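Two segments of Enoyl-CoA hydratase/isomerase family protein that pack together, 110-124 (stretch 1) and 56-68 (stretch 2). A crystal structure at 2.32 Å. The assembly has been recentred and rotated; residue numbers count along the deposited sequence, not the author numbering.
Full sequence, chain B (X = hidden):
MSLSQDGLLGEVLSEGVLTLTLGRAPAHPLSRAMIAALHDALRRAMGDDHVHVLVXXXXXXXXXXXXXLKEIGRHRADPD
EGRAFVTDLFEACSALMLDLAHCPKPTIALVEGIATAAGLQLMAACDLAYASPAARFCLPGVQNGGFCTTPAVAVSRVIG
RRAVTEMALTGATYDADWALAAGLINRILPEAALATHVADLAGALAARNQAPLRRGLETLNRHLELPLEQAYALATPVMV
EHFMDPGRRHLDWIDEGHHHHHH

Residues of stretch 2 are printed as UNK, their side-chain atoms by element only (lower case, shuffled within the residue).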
# COMPACT_ATOMS: atom_id res chain seq x y z
N LEU B 110 8.58 -12.34 17.13
CA LEU B 110 9.76 -13.17 16.80
C LEU B 110 9.21 -14.50 16.27
O LEU B 110 8.65 -15.31 17.03
CB LEU B 110 10.61 -13.38 18.06
CG LEU B 110 12.08 -13.83 18.06
CD1 LEU B 110 12.63 -13.59 19.45
CD2 LEU B 110 12.27 -15.29 17.68
N VAL B 111 9.37 -14.71 14.96
CA VAL B 111 8.87 -15.90 14.26
C VAL B 111 9.98 -16.84 13.76
O VAL B 111 10.80 -16.45 12.93
CB VAL B 111 7.96 -15.46 13.07
CG1 VAL B 111 7.42 -16.64 12.28
CG2 VAL B 111 6.79 -14.65 13.60
N GLU B 112 9.95 -18.09 14.24
CA GLU B 112 10.93 -19.14 13.88
C GLU B 112 10.31 -20.25 13.02
O GLU B 112 11.04 -21.03 12.40
CB GLU B 112 11.51 -19.80 15.14
CG GLU B 112 12.35 -18.90 16.03
CD GLU B 112 12.59 -19.48 17.42
OE1 GLU B 112 11.68 -20.11 17.98
OE2 GLU B 112 13.70 -19.27 17.96
N GLY B 113 8.98 -20.33 13.02
CA GLY B 113 8.28 -21.35 12.25
C GLY B 113 7.04 -20.90 11.52
O GLY B 113 6.97 -19.77 11.03
N ILE B 114 6.04 -21.78 11.44
CA ILE B 114 4.80 -21.46 10.74
C ILE B 114 3.79 -20.62 11.54
O ILE B 114 3.50 -20.89 12.71
CB ILE B 114 4.16 -22.73 10.07
CG1 ILE B 114 2.92 -22.34 9.23
CG2 ILE B 114 3.85 -23.80 11.10
CD1 ILE B 114 2.29 -23.48 8.41
N ALA B 115 3.34 -19.55 10.89
CA ALA B 115 2.34 -18.64 11.44
C ALA B 115 1.10 -18.82 10.58
O ALA B 115 1.05 -18.39 9.42
CB ALA B 115 2.85 -17.20 11.39
N THR B 116 0.13 -19.55 11.12
CA THR B 116 -1.11 -19.85 10.40
C THR B 116 -2.39 -19.37 11.07
O THR B 116 -2.51 -19.40 12.29
CB THR B 116 -1.21 -21.36 10.01
OG1 THR B 116 -2.59 -21.75 9.86
CG2 THR B 116 -0.56 -22.26 11.03
N ALA B 117 -3.33 -18.94 10.22
CA ALA B 117 -4.65 -18.45 10.60
C ALA B 117 -4.55 -17.29 11.58
O ALA B 117 -3.84 -16.33 11.29
CB ALA B 117 -5.51 -19.61 11.15
N ALA B 118 -5.18 -17.42 12.76
CA ALA B 118 -5.13 -16.38 13.79
C ALA B 118 -3.71 -16.17 14.33
O ALA B 118 -3.42 -15.17 14.99
CB ALA B 118 -6.11 -16.68 14.91
N GLY B 119 -2.82 -17.10 13.98
CA GLY B 119 -1.42 -17.05 14.35
C GLY B 119 -0.67 -16.07 13.48
O GLY B 119 0.31 -15.46 13.92
N LEU B 120 -1.14 -15.92 12.24
CA LEU B 120 -0.54 -14.96 11.31
C LEU B 120 -1.09 -13.56 11.65
O LEU B 120 -0.39 -12.58 11.50
CB LEU B 120 -0.84 -15.33 9.85
CG LEU B 120 -0.22 -14.48 8.74
CD1 LEU B 120 1.30 -14.44 8.85
CD2 LEU B 120 -0.63 -15.05 7.41
N GLN B 121 -2.31 -13.52 12.18
CA GLN B 121 -2.98 -12.29 12.61
C GLN B 121 -2.25 -11.63 13.78
O GLN B 121 -2.03 -10.42 13.77
CB GLN B 121 -4.43 -12.60 13.00
CG GLN B 121 -5.24 -11.45 13.60
CD GLN B 121 -6.69 -11.80 13.85
OE1 GLN B 121 -7.08 -12.98 13.90
NE2 GLN B 121 -7.51 -10.78 13.98
N LEU B 122 -1.85 -12.45 14.77
CA LEU B 122 -1.13 -12.02 15.97
C LEU B 122 0.16 -11.34 15.59
O LEU B 122 0.52 -10.28 16.12
CB LEU B 122 -0.81 -13.23 16.87
CG LEU B 122 -0.13 -12.99 18.23
CD1 LEU B 122 -1.12 -12.35 19.21
CD2 LEU B 122 0.38 -14.32 18.80
N MSE B 123 0.84 -11.95 14.62
CA MSE B 123 2.09 -11.47 14.08
C MSE B 123 1.82 -10.18 13.28
O MSE B 123 2.50 -9.18 13.47
CB MSE B 123 2.69 -12.55 13.17
CG MSE B 123 4.13 -12.32 12.82
SE MSE B 123 4.55 -12.87 11.01
CE MSE B 123 3.47 -11.50 10.17
N ALA B 124 0.79 -10.22 12.43
CA ALA B 124 0.40 -9.08 11.61
C ALA B 124 -0.06 -7.87 12.43
O ALA B 124 0.13 -6.74 12.00
CB ALA B 124 -0.66 -9.47 10.62
N UNK B 56 6.59 -10.61 21.43
CA UNK B 56 5.70 -11.77 21.41
C UNK B 56 6.45 -12.90 20.70
O UNK B 56 6.70 -12.84 19.49
c UNK B 56 3.47 -12.71 20.63
c UNK B 56 2.36 -9.82 20.87
c UNK B 56 3.61 -10.36 21.52
c UNK B 56 4.35 -11.45 20.72
N UNK B 57 6.78 -13.93 21.46
CA UNK B 57 7.52 -15.07 20.95
C UNK B 57 6.73 -16.37 21.07
O UNK B 57 6.31 -16.77 22.17
n UNK B 57 11.10 -17.54 20.01
c UNK B 57 9.85 -16.16 21.18
n UNK B 57 10.94 -16.58 21.91
c UNK B 57 11.68 -17.40 21.19
c UNK B 57 8.86 -15.17 21.72
c UNK B 57 9.96 -16.77 19.97
N UNK B 58 6.51 -17.01 19.92
CA UNK B 58 5.87 -18.31 19.85
C UNK B 58 7.05 -19.17 19.42
O UNK B 58 7.35 -19.21 18.23
N UNK B 59 7.78 -19.84 20.36
CA UNK B 59 8.95 -20.67 20.04
C UNK B 59 8.77 -21.92 19.20
O UNK B 59 7.69 -22.52 19.18
c UNK B 59 7.52 -19.89 21.81
c UNK B 59 9.48 -21.05 21.43
c UNK B 59 8.90 -20.03 22.34
N UNK B 60 9.83 -22.27 18.47
CA UNK B 60 9.89 -23.47 17.66
C UNK B 60 9.29 -23.59 16.28
O UNK B 60 9.07 -22.60 15.56
N UNK B 61 9.06 -24.85 15.91
CA UNK B 61 8.48 -25.27 14.63
C UNK B 61 7.23 -24.47 14.21
O UNK B 61 7.02 -24.22 13.02
c UNK B 61 8.16 -26.77 14.72
n UNK B 61 6.67 -29.19 15.18
n UNK B 61 5.54 -30.33 16.82
c UNK B 61 7.26 -27.34 13.62
c UNK B 61 6.95 -28.80 13.80
c UNK B 61 5.64 -29.94 15.56
n UNK B 61 4.76 -30.38 14.66
N UNK B 62 6.39 -24.14 15.18
CA UNK B 62 5.17 -23.39 14.93
C UNK B 62 5.17 -22.11 15.77
O UNK B 62 5.41 -22.16 16.98
c UNK B 62 2.61 -23.43 14.88
c UNK B 62 3.87 -24.22 15.27
c UNK B 62 2.69 -26.48 14.79
c UNK B 62 3.86 -25.56 14.50
N UNK B 63 4.94 -20.96 15.12
CA UNK B 63 4.86 -19.69 15.85
C UNK B 63 3.54 -19.71 16.62
O UNK B 63 3.53 -19.48 17.82
c UNK B 63 5.60 -16.63 16.51
c UNK B 63 5.37 -15.39 17.17
c UNK B 63 3.49 -16.42 15.34
c UNK B 63 3.24 -15.19 15.99
c UNK B 63 4.66 -17.15 15.59
c UNK B 63 4.18 -14.67 16.91
c UNK B 63 4.91 -18.48 14.90
N UNK B 64 2.46 -19.98 15.89
CA UNK B 64 1.11 -20.06 16.43
C UNK B 64 0.20 -20.60 15.33
O UNK B 64 0.18 -20.08 14.20
c UNK B 64 0.63 -18.68 16.91
s UNK B 64 -1.03 -18.65 17.55
N UNK B 65 -0.54 -21.65 15.66
CA UNK B 65 -1.45 -22.31 14.72
C UNK B 65 -2.80 -21.60 14.60
O UNK B 65 -3.54 -21.80 13.63
c UNK B 65 -1.65 -23.78 15.11
N UNK B 66 -3.05 -20.69 15.54
CA UNK B 66 -4.31 -19.96 15.55
C UNK B 66 -5.16 -20.55 16.64
O UNK B 66 -4.63 -21.12 17.60
N UNK B 67 -6.48 -20.44 16.50
CA UNK B 67 -7.43 -20.99 17.48
C UNK B 67 -7.37 -22.51 17.47
O UNK B 67 -7.15 -23.11 16.41
c UNK B 67 -9.08 -19.09 17.01
c UNK B 67 -9.49 -17.20 15.96
n UNK B 67 -9.38 -16.93 17.25
n UNK B 67 -9.30 -18.49 15.78
c UNK B 67 -8.87 -20.57 17.15
c UNK B 67 -9.13 -18.10 17.93
N UNK B 68 -7.50 -23.14 18.64
CA UNK B 68 -7.51 -24.60 18.65
C UNK B 68 -8.92 -25.07 18.37
O UNK B 68 -9.90 -24.52 18.91
o UNK B 68 -8.33 -23.87 21.28
o UNK B 68 -7.78 -25.87 22.04
c UNK B 68 -7.75 -24.97 21.17
c UNK B 68 -6.94 -25.25 19.92
O HOH W 1 -7.31 -19.53 13.81

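Position 56 carries four carbons, forked at the first, with one arm two carbons long: Ile56. Its backbone O accepts a hydrogen bond from Leu110 N (3.1 Å), opening a parallel pairing, while its CG2 lies 3.9 Å from Leu122 CD2; a branched aliphatic chain suits a buried strand beside a leucine.

Position 57 has one carbon leading to a five-membered ring of three carbons and two nitrogens, so it is His57. Leu110 CD1 sits over the ring face, 4.1 Å from its centroid, and at the ring edge NE2 gives a weak hydrogen bond to Glu112 OE1 (3.3 Å). A histidine can offer both an apolar face and a polar edge.

Position 58 has no side-chain atoms and is Gly58; a CB here would fall 1.9 Å from the backbone O of position 63. At 59 three carbons close a ring onto the backbone N, giving Pro59, whose CB turns away overall yet lies 4.2 Å from Glu112 OE1. Position 60 is again bare: Gly60, with a positive phi of 81° that favours glycine. Its N donates to Glu112 OE1 (2.9 Å), the same oxygen that His57 reaches.

Position 61 bears three carbons, a nitrogen and a carbon with two more nitrogens, the guanidinium of Arg61. This long polar chain points away into an exposed setting; the backbone O makes the contact, accepting from Ile114 N (3.1 Å) and meeting Gly113 CA at 3.2 Å. A CB on Gly113 would clash with that oxygen.

Position 62 repeats the four-carbon fork and is Ile62, whose CG1 packs 3.8 Å from Ile114 CG2, matching one β-branched strand residue with another.

At 63, one carbon leads to a six-carbon ring: Phe63. Val111 CG2 covers a ring face, 3.8 Å from the centroid, while Ala115, Leu122 and Met123 also contact the ring, an apolar setting suited to a large aromatic. Its N donates to Ile114 O (2.8 Å).

Position 64 has one carbon and one sulfur: Cys64. This small buried side chain accompanies a backbone O that accepts from Thr116 N (3.1 Å) and lies 3.4 Å from Gly119 CA, where a CB on Gly119 would collide with it.

The lone carbon at 65 makes Ala65, pointing away. Position 66 has none: Gly66, where a CB would clash with Ala118 N and crowd its own preceding carbonyl.

Position 67 has another five-membered ring with two nitrogens, His67; Ala118 CB lies over its face, 3.9 Å from the centroid. A water accepts from both His67 N (3.0 Å) and Ala118 N (3.2 Å). Position 68, two carbons with two oxygens on the second, is Asp68, out of reach of stretch 1.

The contact thus combines parallel strand pairing, shifted by one residue at a bulge between Ile114 and Ala115, with the Phe63 ring packed against strand and helix. Glycines on both stretches allow close backbone approach, and Glu112 ties His57 to Gly60.

Stretch 2 (56-68) IHGPGRIFCAGHD
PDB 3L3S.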